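PDB 1ZCH: hypothetical oxidoreductase ycnD from Bacillus subtilis, which reduces flavin mononucleotide, and also nitroaromatic compounds, quinones, chromates and azo dyes, at the expense of NADH or NADPH, working as a flavin-containing homodimer. Local coordinates for residues L8-S13 and S170-R175; F76-A81 and L149-Y154; Q198-Q203 and R218-S223. All coordinates share one frame; numbering follows the deposited sequence.

Interaction 1: residues L8-S13 and S170-R175. With FMN (flavin mononucleotide), chain D.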
loop_
_atom_site.group_PDB
_atom_site.type_symbol
_atom_site.label_atom_id
_atom_site.label_comp_id
_atom_site.label_asym_id
_atom_site.label_seq_id
_atom_site.Cartn_x
_atom_site.Cartn_y
_atom_site.Cartn_z
ATOM N N LEU A 8 0.902 -13.936 -9.029
ATOM C CA LEU A 8 1.578 -13.039 -8.089
ATOM C C LEU A 8 3.073 -13.317 -7.953
ATOM O O LEU A 8 3.885 -12.387 -7.912
ATOM C CB LEU A 8 0.929 -13.130 -6.701
ATOM C CG LEU A 8 -0.508 -12.612 -6.606
ATOM C CD1 LEU A 8 -1.059 -12.873 -5.208
ATOM C CD2 LEU A 8 -0.536 -11.126 -6.927
ATOM N N THR A 9 3.438 -14.591 -7.882
ATOM C CA THR A 9 4.837 -14.963 -7.725
ATOM C C THR A 9 5.665 -14.902 -9.008
ATOM O O THR A 9 6.875 -15.111 -8.973
ATOM C CB THR A 9 4.970 -16.370 -7.085
ATOM O OG1 THR A 9 4.326 -17.349 -7.910
ATOM C CG2 THR A 9 4.313 -16.383 -5.709
ATOM N N ASP A 10 5.024 -14.604 -10.136
ATOM C CA ASP A 10 5.745 -14.508 -11.406
ATOM C C ASP A 10 6.005 -13.045 -11.777
ATOM O O ASP A 10 6.497 -12.744 -12.866
ATOM C CB ASP A 10 4.944 -15.185 -12.522
ATOM C CG ASP A 10 5.778 -15.434 -13.768
ATOM O OD1 ASP A 10 6.887 -15.996 -13.634
ATOM O OD2 ASP A 10 5.327 -15.077 -14.877
ATOM N N HIS A 11 5.683 -12.138 -10.860
ATOM C CA HIS A 11 5.862 -10.711 -11.106
ATOM C C HIS A 11 7.274 -10.216 -11.417
ATOM O O HIS A 11 8.257 -10.680 -10.840
ATOM C CB HIS A 11 5.358 -9.887 -9.916
ATOM C CG HIS A 11 5.786 -8.452 -9.972
ATOM N ND1 HIS A 11 5.159 -7.522 -10.774
ATOM C CD2 HIS A 11 6.850 -7.818 -9.423
ATOM C CE1 HIS A 11 5.822 -6.379 -10.720
ATOM N NE2 HIS A 11 6.852 -6.532 -9.909
ATOM N N ARG A 12 7.342 -9.251 -12.333
ATOM C CA ARG A 12 8.578 -8.566 -12.704
ATOM C C ARG A 12 8.138 -7.284 -13.401
ATOM O O ARG A 12 7.162 -7.286 -14.152
ATOM C CB ARG A 12 9.474 -9.407 -13.633
ATOM C CG ARG A 12 9.144 -9.358 -15.125
ATOM C CD ARG A 12 7.865 -10.106 -15.420
ATOM N NE ARG A 12 7.920 -11.480 -14.928
ATOM C CZ ARG A 12 8.667 -12.443 -15.457
ATOM N NH1 ARG A 12 9.439 -12.192 -16.510
ATOM N NH2 ARG A 12 8.641 -13.660 -14.933
ATOM N N SER A 13 8.826 -6.182 -13.128
ATOM C CA SER A 13 8.477 -4.915 -13.758
ATOM C C SER A 13 8.892 -4.886 -15.225
ATOM O O SER A 13 9.953 -5.396 -15.593
ATOM C CB SER A 13 9.135 -3.748 -13.017
ATOM O OG SER A 13 8.489 -3.510 -11.778
ATOM N N SER A 170 11.349 -9.291 -19.845
ATOM C CA SER A 170 12.428 -9.261 -18.860
ATOM C C SER A 170 12.599 -10.557 -18.064
ATOM O O SER A 170 12.432 -11.655 -18.595
ATOM C CB SER A 170 12.186 -8.084 -17.902
ATOM O OG SER A 170 13.281 -7.869 -17.027
ATOM N N ALA A 171 12.944 -10.420 -16.786
ATOM C CA ALA A 171 13.141 -11.569 -15.912
ATOM C C ALA A 171 12.955 -11.176 -14.448
ATOM O O ALA A 171 13.044 -10.002 -14.092
ATOM C CB ALA A 171 14.534 -12.145 -16.118
ATOM N N LYS A 172 12.705 -12.173 -13.607
ATOM C CA LYS A 172 12.506 -11.944 -12.183
ATOM C C LYS A 172 13.802 -11.552 -11.474
ATOM O O LYS A 172 14.874 -12.096 -11.749
ATOM C CB LYS A 172 11.905 -13.195 -11.538
ATOM C CG LYS A 172 10.495 -13.510 -12.028
ATOM C CD LYS A 172 9.968 -14.821 -11.462
ATOM C CE LYS A 172 9.859 -14.780 -9.949
ATOM N NZ LYS A 172 9.297 -16.051 -9.408
ATOM N N LYS A 173 13.687 -10.596 -10.560
ATOM C CA LYS A 173 14.820 -10.092 -9.797
ATOM C C LYS A 173 14.813 -10.724 -8.405
ATOM O O LYS A 173 13.793 -10.708 -7.717
ATOM C CB LYS A 173 14.711 -8.571 -9.688
ATOM C CG LYS A 173 15.856 -7.895 -8.962
ATOM C CD LYS A 173 15.581 -6.405 -8.793
ATOM C CE LYS A 173 15.323 -5.732 -10.130
ATOM N NZ LYS A 173 15.156 -4.260 -9.993
ATOM N N PRO A 174 15.957 -11.284 -7.971
ATOM C CA PRO A 174 16.073 -11.926 -6.657
ATOM C C PRO A 174 15.599 -11.045 -5.505
ATOM O O PRO A 174 15.816 -9.833 -5.507
ATOM C CB PRO A 174 17.569 -12.233 -6.550
ATOM C CG PRO A 174 17.984 -12.415 -7.972
ATOM C CD PRO A 174 17.257 -11.285 -8.667
ATOM N N ARG A 175 14.962 -11.669 -4.519
ATOM C CA ARG A 175 14.468 -10.957 -3.345
ATOM C C ARG A 175 15.232 -11.438 -2.117
ATOM O O ARG A 175 15.872 -12.490 -2.145
ATOM C CB ARG A 175 12.976 -11.233 -3.140
ATOM C CG ARG A 175 12.068 -10.757 -4.265
ATOM C CD ARG A 175 12.101 -9.249 -4.384
ATOM N NE ARG A 175 10.931 -8.716 -5.078
ATOM C CZ ARG A 175 10.908 -8.331 -6.351
ATOM N NH1 ARG A 175 11.998 -8.416 -7.106
ATOM N NH2 ARG A 175 9.787 -7.833 -6.861
HETATM N N1 FMN D . 10.763 1.795 -11.405
HETATM C C2 FMN D . 11.142 2.757 -12.268
HETATM O O2 FMN D . 11.693 2.507 -13.307
HETATM N N3 FMN D . 10.904 4.150 -11.999
HETATM C C4 FMN D . 10.258 4.575 -10.831
HETATM O O4 FMN D . 10.082 5.766 -10.645
HETATM C C4A FMN D . 9.827 3.535 -9.890
HETATM N N5 FMN D . 9.198 3.884 -8.722
HETATM C C5A FMN D . 8.648 2.876 -7.951
HETATM C C6 FMN D . 7.825 3.265 -6.841
HETATM C C7 FMN D . 7.187 2.320 -6.042
HETATM C C7M FMN D . 6.277 2.781 -4.922
HETATM C C8 FMN D . 7.382 0.881 -6.304
HETATM C C8M FMN D . 6.680 -0.184 -5.500
HETATM C C9 FMN D . 8.223 0.470 -7.376
HETATM C C9A FMN D . 8.850 1.452 -8.215
HETATM N N10 FMN D . 9.653 1.122 -9.405
HETATM C C10 FMN D . 10.101 2.112 -10.243
HETATM C "C1'" FMN D . 9.935 -0.318 -9.717
HETATM C "C2'" FMN D . 11.052 -0.924 -8.801
HETATM O "O2'" FMN D . 12.325 -0.480 -9.290
HETATM C "C3'" FMN D . 10.920 -2.454 -8.863
HETATM O "O3'" FMN D . 9.637 -2.818 -8.315
HETATM C "C4'" FMN D . 12.026 -3.154 -8.038
HETATM O "O4'" FMN D . 13.324 -2.894 -8.583
HETATM C "C5'" FMN D . 11.724 -4.646 -8.014
HETATM O "O5'" FMN D . 11.910 -5.246 -9.449
HETATM P P FMN D . 10.686 -5.937 -10.071
HETATM O O1P FMN D . 10.483 -7.231 -9.444
HETATM O O2P FMN D . 10.946 -6.126 -11.485
HETATM O O3P FMN D . 9.489 -5.124 -9.896
HETATM O O HOH W 1 7.638 -17.470 -11.242
HETATM O O HOH W 2 11.064 -9.658 -10.410
HETATM O O HOH W 3 12.363 -6.276 -14.962
#
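Where the loop of R12 passes that of K172, their CA atoms 5.2 Å apart, the two chains run in directions 122° apart. K172 and R12 cross at about a right angle: CG of K172 meets NH2 of R12 at 3.4 Å, and the backbone at A171 and K172 lies over one face of the guanidinium, toward its rim. That group is held flat by its own segment, since NE and NH2 of R12 both donate, within its plane, to the carbonyl oxygen of D10. With CG between the backbone N and the carbonyl carbon (chi1 84°) and further bends at chi2 and chi3, the R12 chain folds back to this oxygen. Beyond R12, the K172 chain continues to T9, where NZ donates to T9 O at 2.6 Å, nearly along the C=O axis; a water links NZ to OD1 of D10.

The same two loops form a phosphate site for FMN. NE2 of H11 donates to O3P at 3.0 Å, while OG of S13 reaches the same oxygen at 2.7 Å. S13 N gives O2P an almost straight bond (N-H...O 173°). From the other loop, R175 grips O1P with NH1 and NH2, the oxygen lying at the guanidinium edge, and NZ of K173 bonds to O4' of the ribityl chain at 2.7 Å. R175 would probably offset part of the phosphate charge, and E126 steadies H11 through ND1.

S13 rests on V133 and P134 at strand 131-135, and H11 on T122 of helix 104-127. Helix 190-212 packs on S170 and A171 through R211, while Q35 and A37 of the second subunit accept from R175.

Interaction 2: residues F76-A81 and L149-Y154. With CA (calcium ion), chain C.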
loop_
_atom_site.group_PDB
_atom_site.type_symbol
_atom_site.label_atom_id
_atom_site.label_comp_id
_atom_site.label_asym_id
_atom_site.label_seq_id
_atom_site.Cartn_x
_atom_site.Cartn_y
_atom_site.Cartn_z
ATOM N N PHE A 76 -1.068 5.472 -18.306
ATOM C CA PHE A 76 -0.370 5.901 -17.098
ATOM C C PHE A 76 -1.441 6.157 -16.045
ATOM O O PHE A 76 -2.318 6.996 -16.244
ATOM C CB PHE A 76 0.416 7.197 -17.301
ATOM C CG PHE A 76 1.138 7.661 -16.056
ATOM C CD1 PHE A 76 2.398 7.157 -15.731
ATOM C CD2 PHE A 76 0.530 8.554 -15.174
ATOM C CE1 PHE A 76 3.042 7.535 -14.545
ATOM C CE2 PHE A 76 1.161 8.940 -13.984
ATOM C CZ PHE A 76 2.418 8.428 -13.668
ATOM N N LEU A 77 -1.377 5.428 -14.935
ATOM C CA LEU A 77 -2.333 5.606 -13.848
ATOM C C LEU A 77 -1.624 6.327 -12.710
ATOM O O LEU A 77 -0.481 6.008 -12.385
ATOM C CB LEU A 77 -2.833 4.255 -13.328
ATOM C CG LEU A 77 -3.504 3.299 -14.315
ATOM C CD1 LEU A 77 -3.987 2.053 -13.572
ATOM C CD2 LEU A 77 -4.671 4.003 -14.995
ATOM N N LEU A 78 -2.293 7.305 -12.111
ATOM C CA LEU A 78 -1.703 8.020 -10.985
ATOM C C LEU A 78 -2.515 7.702 -9.738
ATOM O O LEU A 78 -3.707 7.996 -9.676
ATOM C CB LEU A 78 -1.707 9.533 -11.215
ATOM C CG LEU A 78 -1.125 10.310 -10.024
ATOM C CD1 LEU A 78 0.341 9.949 -9.844
ATOM C CD2 LEU A 78 -1.281 11.806 -10.251
ATOM N N PHE A 79 -1.867 7.079 -8.759
ATOM C CA PHE A 79 -2.524 6.733 -7.505
ATOM C C PHE A 79 -2.260 7.860 -6.517
ATOM O O PHE A 79 -1.107 8.180 -6.217
ATOM C CB PHE A 79 -1.973 5.406 -6.971
ATOM C CG PHE A 79 -2.401 4.213 -7.776
ATOM C CD1 PHE A 79 -3.459 3.415 -7.351
ATOM C CD2 PHE A 79 -1.779 3.915 -8.990
ATOM C CE1 PHE A 79 -3.898 2.334 -8.124
ATOM C CE2 PHE A 79 -2.209 2.840 -9.770
ATOM C CZ PHE A 79 -3.269 2.049 -9.338
ATOM N N CYS A 80 -3.336 8.466 -6.026
ATOM C CA CYS A 80 -3.242 9.580 -5.088
ATOM C C CYS A 80 -3.966 9.289 -3.787
ATOM O O CYS A 80 -5.003 8.632 -3.784
ATOM C CB CYS A 80 -3.888 10.838 -5.682
ATOM S SG CYS A 80 -3.348 11.312 -7.333
ATOM N N ALA A 81 -3.412 9.781 -2.684
ATOM C CA ALA A 81 -4.077 9.653 -1.395
ATOM C C ALA A 81 -5.188 10.688 -1.572
ATOM O O ALA A 81 -4.944 11.759 -2.138
ATOM C CB ALA A 81 -3.138 10.065 -0.269
ATOM N N LEU A 149 -2.858 17.984 -13.327
ATOM C CA LEU A 149 -4.006 17.094 -13.215
ATOM C C LEU A 149 -5.151 17.647 -12.372
ATOM O O LEU A 149 -6.130 16.946 -12.106
ATOM C CB LEU A 149 -3.544 15.742 -12.668
ATOM C CG LEU A 149 -2.446 15.093 -13.521
ATOM C CD1 LEU A 149 -2.083 13.721 -12.959
ATOM C CD2 LEU A 149 -2.931 14.968 -14.963
ATOM N N GLU A 150 -5.020 18.903 -11.961
ATOM C CA GLU A 150 -6.043 19.572 -11.170
ATOM C C GLU A 150 -6.360 18.880 -9.849
ATOM O O GLU A 150 -7.523 18.796 -9.451
ATOM C CB GLU A 150 -7.324 19.716 -11.999
ATOM C CG GLU A 150 -7.174 20.633 -13.208
ATOM C CD GLU A 150 -8.419 20.677 -14.078
ATOM O OE1 GLU A 150 -9.527 20.834 -13.527
ATOM O OE2 GLU A 150 -8.288 20.565 -15.317
ATOM N N LEU A 151 -5.332 18.386 -9.168
ATOM C CA LEU A 151 -5.545 17.729 -7.884
ATOM C C LEU A 151 -5.891 18.824 -6.882
ATOM O O LEU A 151 -5.134 19.779 -6.705
ATOM C CB LEU A 151 -4.285 16.977 -7.444
ATOM C CG LEU A 151 -3.709 16.003 -8.480
ATOM C CD1 LEU A 151 -2.521 15.256 -7.875
ATOM C CD2 LEU A 151 -4.787 15.028 -8.933
ATOM N N PRO A 152 -7.050 18.705 -6.219
ATOM C CA PRO A 152 -7.468 19.714 -5.243
ATOM C C PRO A 152 -6.828 19.524 -3.875
ATOM O O PRO A 152 -6.053 18.592 -3.656
ATOM C CB PRO A 152 -8.977 19.515 -5.192
ATOM C CG PRO A 152 -9.072 18.006 -5.243
ATOM C CD PRO A 152 -8.068 17.643 -6.343
ATOM N N LYS A 153 -7.155 20.422 -2.956
ATOM C CA LYS A 153 -6.642 20.324 -1.597
ATOM C C LYS A 153 -7.084 18.965 -1.038
ATOM O O LYS A 153 -8.157 18.466 -1.387
ATOM C CB LYS A 153 -7.213 21.469 -0.753
ATOM C CG LYS A 153 -6.723 21.529 0.682
ATOM C CD LYS A 153 -7.278 22.770 1.370
ATOM C CE LYS A 153 -6.838 22.869 2.818
ATOM N NZ LYS A 153 -7.377 24.116 3.442
ATOM N N TYR A 154 -6.237 18.377 -0.195
ATOM C CA TYR A 154 -6.469 17.075 0.446
ATOM C C TYR A 154 -6.206 15.872 -0.455
ATOM O O TYR A 154 -6.568 14.743 -0.126
ATOM C CB TYR A 154 -7.882 17.000 1.028
ATOM C CG TYR A 154 -8.134 18.077 2.057
ATOM C CD1 TYR A 154 -7.323 18.191 3.187
ATOM C CD2 TYR A 154 -9.159 19.006 1.885
ATOM C CE1 TYR A 154 -7.525 19.206 4.118
ATOM C CE2 TYR A 154 -9.370 20.024 2.811
ATOM C CZ TYR A 154 -8.553 20.119 3.922
ATOM O OH TYR A 154 -8.776 21.117 4.843
HETATM CA CA CA C . -11.738 20.539 -13.314
HETATM O O HOH W 4 -11.225 19.311 -11.277
HETATM O O HOH W 5 -11.490 18.177 -14.210
#
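A Schellman motif ends the helix before L149, with E150 in its positive-phi position, and the turn it makes brings L149 and L151 over strand 76-81 as that segment's two apolar contacts. L151 N returns to I146 O and E150 N to E147 O, closing the helix before the chain turns along the strand, the two running only 10° apart in direction.

The side-chain contact is apolar and small. CD2 of L78 meets CD1 of L149 tip to tip at 3.4 Å, tighter than usual for two methyl groups, and the two side chains cross obliquely. L78 presents this methyl with CG anti to its backbone N (chi1 178°). Two residues along the strand, SG of C80 lies 4.1 Å from CD1 of L151, and the same L151 methyl stands 4.4 Å from CD2 of L78, which therefore faces both leucines. Alternation along the strand puts L78 and C80 on this side, while L77 and F79 belong to its other side.

Between the two leucines E150 turns outward, its chain extended beyond CG, and binds a calcium ion through OE1 at 2.2 Å. Two waters and N189 of the second subunit are also ligands, which makes the metal a bridge between subunits.

Strand 75-82 lies inside the four-stranded antiparallel sheet, hydrogen-bonded to strands 46-51 and 155-164. F79 packs on helix 104-127 and L78 on I49 of strand 46-51, whereas L149, L151 and P152 touch E185 and Y187 of the second subunit.

Interaction 3: residues Q198-Q203 and R218-S223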
loop_
_atom_site.group_PDB
_atom_site.type_symbol
_atom_site.label_atom_id
_atom_site.label_comp_id
_atom_site.label_asym_id
_atom_site.label_seq_id
_atom_site.Cartn_x
_atom_site.Cartn_y
_atom_site.Cartn_z
ATOM N N GLN A 198 24.052 -9.947 3.794
ATOM C CA GLN A 198 25.339 -10.202 3.155
ATOM C C GLN A 198 25.244 -11.360 2.159
ATOM O O GLN A 198 25.879 -11.333 1.104
ATOM C CB GLN A 198 26.410 -10.481 4.214
ATOM C CG GLN A 198 26.755 -9.241 5.034
ATOM C CD GLN A 198 27.752 -9.516 6.139
ATOM O OE1 GLN A 198 27.490 -10.311 7.042
ATOM N NE2 GLN A 198 28.903 -8.852 6.077
ATOM N N ALA A 199 24.447 -12.373 2.488
ATOM C CA ALA A 199 24.272 -13.510 1.585
ATOM C C ALA A 199 23.501 -13.026 0.360
ATOM O O ALA A 199 23.807 -13.399 -0.774
ATOM C CB ALA A 199 23.507 -14.628 2.284
ATOM N N TYR A 200 22.499 -12.186 0.599
ATOM C CA TYR A 200 21.684 -11.634 -0.479
ATOM C C TYR A 200 22.564 -10.821 -1.424
ATOM O O TYR A 200 22.396 -10.882 -2.645
ATOM C CB TYR A 200 20.579 -10.750 0.111
ATOM C CG TYR A 200 19.633 -10.131 -0.902
ATOM C CD1 TYR A 200 19.059 -10.897 -1.921
ATOM C CD2 TYR A 200 19.272 -8.791 -0.809
ATOM C CE1 TYR A 200 18.143 -10.338 -2.817
ATOM C CE2 TYR A 200 18.354 -8.221 -1.695
ATOM C CZ TYR A 200 17.793 -8.998 -2.695
ATOM O OH TYR A 200 16.874 -8.437 -3.559
ATOM N N ASP A 201 23.507 -10.069 -0.861
ATOM C CA ASP A 201 24.408 -9.251 -1.678
ATOM C C ASP A 201 25.176 -10.093 -2.696
ATOM O O ASP A 201 25.287 -9.717 -3.865
ATOM C CB ASP A 201 25.410 -8.481 -0.803
ATOM C CG ASP A 201 24.881 -7.125 -0.353
ATOM O OD1 ASP A 201 23.968 -6.586 -1.018
ATOM O OD2 ASP A 201 25.389 -6.585 0.655
ATOM N N GLU A 202 25.706 -11.229 -2.255
ATOM C CA GLU A 202 26.458 -12.094 -3.159
ATOM C C GLU A 202 25.540 -12.590 -4.262
ATOM O O GLU A 202 25.921 -12.634 -5.432
ATOM C CB GLU A 202 27.045 -13.287 -2.405
ATOM C CG GLU A 202 27.775 -12.909 -1.131
ATOM C CD GLU A 202 28.875 -13.887 -0.783
ATOM O OE1 GLU A 202 28.663 -15.109 -0.957
ATOM O OE2 GLU A 202 29.949 -13.433 -0.328
ATOM N N GLN A 203 24.322 -12.957 -3.883
ATOM C CA GLN A 203 23.338 -13.438 -4.843
ATOM C C GLN A 203 23.018 -12.362 -5.873
ATOM O O GLN A 203 22.940 -12.638 -7.072
ATOM C CB GLN A 203 22.044 -13.826 -4.122
ATOM C CG GLN A 203 22.161 -14.999 -3.170
ATOM C CD GLN A 203 20.880 -15.230 -2.391
ATOM O OE1 GLN A 203 19.797 -15.316 -2.972
ATOM N NE2 GLN A 203 20.995 -15.333 -1.073
ATOM N N ARG A 218 26.935 -4.303 -9.254
ATOM C CA ARG A 218 26.577 -3.735 -7.958
ATOM C C ARG A 218 25.638 -4.679 -7.200
ATOM O O ARG A 218 24.748 -5.285 -7.800
ATOM C CB ARG A 218 25.895 -2.379 -8.169
ATOM C CG ARG A 218 25.488 -1.667 -6.895
ATOM C CD ARG A 218 24.793 -0.338 -7.183
ATOM N NE ARG A 218 25.681 0.642 -7.809
ATOM C CZ ARG A 218 25.685 0.937 -9.107
ATOM N NH1 ARG A 218 24.845 0.328 -9.933
ATOM N NH2 ARG A 218 26.529 1.845 -9.579
ATOM N N ASN A 219 25.836 -4.821 -5.891
ATOM C CA ASN A 219 24.952 -5.690 -5.120
ATOM C C ASN A 219 23.789 -4.879 -4.552
ATOM O O ASN A 219 23.581 -3.728 -4.942
ATOM C CB ASN A 219 25.707 -6.418 -3.996
ATOM C CG ASN A 219 26.367 -5.474 -3.018
ATOM O OD1 ASN A 219 25.842 -4.407 -2.715
ATOM N ND2 ASN A 219 27.524 -5.878 -2.496
ATOM N N TRP A 220 23.029 -5.473 -3.638
ATOM C CA TRP A 220 21.872 -4.796 -3.061
ATOM C C TRP A 220 22.224 -3.661 -2.099
ATOM O O TRP A 220 21.803 -2.525 -2.299
ATOM C CB TRP A 220 20.978 -5.814 -2.347
ATOM C CG TRP A 220 19.685 -5.245 -1.846
ATOM C CD1 TRP A 220 18.593 -4.896 -2.595
ATOM C CD2 TRP A 220 19.332 -4.991 -0.482
ATOM N NE1 TRP A 220 17.582 -4.448 -1.778
ATOM C CE2 TRP A 220 18.007 -4.497 -0.476
ATOM C CE3 TRP A 220 20.008 -5.135 0.739
ATOM C CZ2 TRP A 220 17.343 -4.144 0.704
ATOM C CZ3 TRP A 220 19.347 -4.782 1.918
ATOM C CH2 TRP A 220 18.024 -4.295 1.888
ATOM N N SER A 221 22.991 -3.958 -1.052
ATOM C CA SER A 221 23.345 -2.917 -0.091
ATOM C C SER A 221 24.035 -1.725 -0.764
ATOM O O SER A 221 23.831 -0.578 -0.358
ATOM C CB SER A 221 24.232 -3.487 1.025
ATOM O OG SER A 221 25.462 -3.970 0.518
ATOM N N GLN A 222 24.848 -1.989 -1.785
ATOM C CA GLN A 222 25.528 -0.906 -2.493
ATOM C C GLN A 222 24.493 -0.036 -3.200
ATOM O O GLN A 222 24.618 1.186 -3.225
ATOM C CB GLN A 222 26.527 -1.462 -3.516
ATOM C CG GLN A 222 27.729 -2.161 -2.882
ATOM C CD GLN A 222 28.622 -2.845 -3.905
ATOM O OE1 GLN A 222 28.146 -3.346 -4.923
ATOM N NE2 GLN A 222 29.922 -2.889 -3.625
ATOM N N SER A 223 23.471 -0.665 -3.771
ATOM C CA SER A 223 22.427 0.085 -4.462
ATOM C C SER A 223 21.635 0.924 -3.467
ATOM O O SER A 223 21.440 2.125 -3.668
ATOM C CB SER A 223 21.477 -0.865 -5.203
ATOM O OG SER A 223 20.420 -0.136 -5.813
#
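Y200 and W220 both set their CG anti to the backbone N, which swings the two rings toward each other, while S221 holds OG between its backbone N and carbonyl carbon (chi1 63°), within reach of D201. The rings meet obliquely, planes at 57°: CE2 of Y200 stands over one face of the indole, near its rim, 3.3 Å from CG of W220.

Beside them, the carboxylate of D201 grips the start of the next helix with both oxygens. OD1 accepts from S221 N at 2.8 Å through its syn lone pair, in a nearly straight bond (170°). OD2 accepts from OG of S221 at 2.6 Å, on its syn side but out of the carboxylate plane. The amide of N219 lies stacked against this carboxylate, the two planes nearly parallel, with N219 CG 3.3 Å from D201 OD1. N219 is itself the N-cap: its OD1 accepts from Q222 N at 2.8 Å, and N219 N donates to OE1 of Q222 at 2.9 Å, completing a capping box. Facing the N-terminal end of helix 220-228, the carboxylate of D201 probably has its negative charge favoured there. An alanine in place of D201 would probably leave S221 N and its hydroxyl without these acceptors, and the N219 amide without the plane it stacks on.

The contact ties helix 190-212 to helix 220-228. Y200 bonds through OH to P174 O and packs on L176 and P177, while NE1 of W220 and OG of S221 bond to N42 and H94 of the second subunit.

Overall arrangement
The three contacts illustrate how one chain can serve its cofactor and its dimer partner at spread-out places. Along the chain, interaction 2 falls within the span bridged by interaction 1, and interaction 3 follows both. Interactions 1 and 3 are neighbours, centres about 17 Å apart on the same side of the chain's centre, and they meet directly through P174 and Y200, so helix 190-212 meets the FMN-binding loop 170-175. Interaction 2 lies on the opposite side, its centre about 28 Å from that of interaction 1 and 35 Å from that of interaction 3, on the central sheet, through its strand 75-82. All three touch the second subunit.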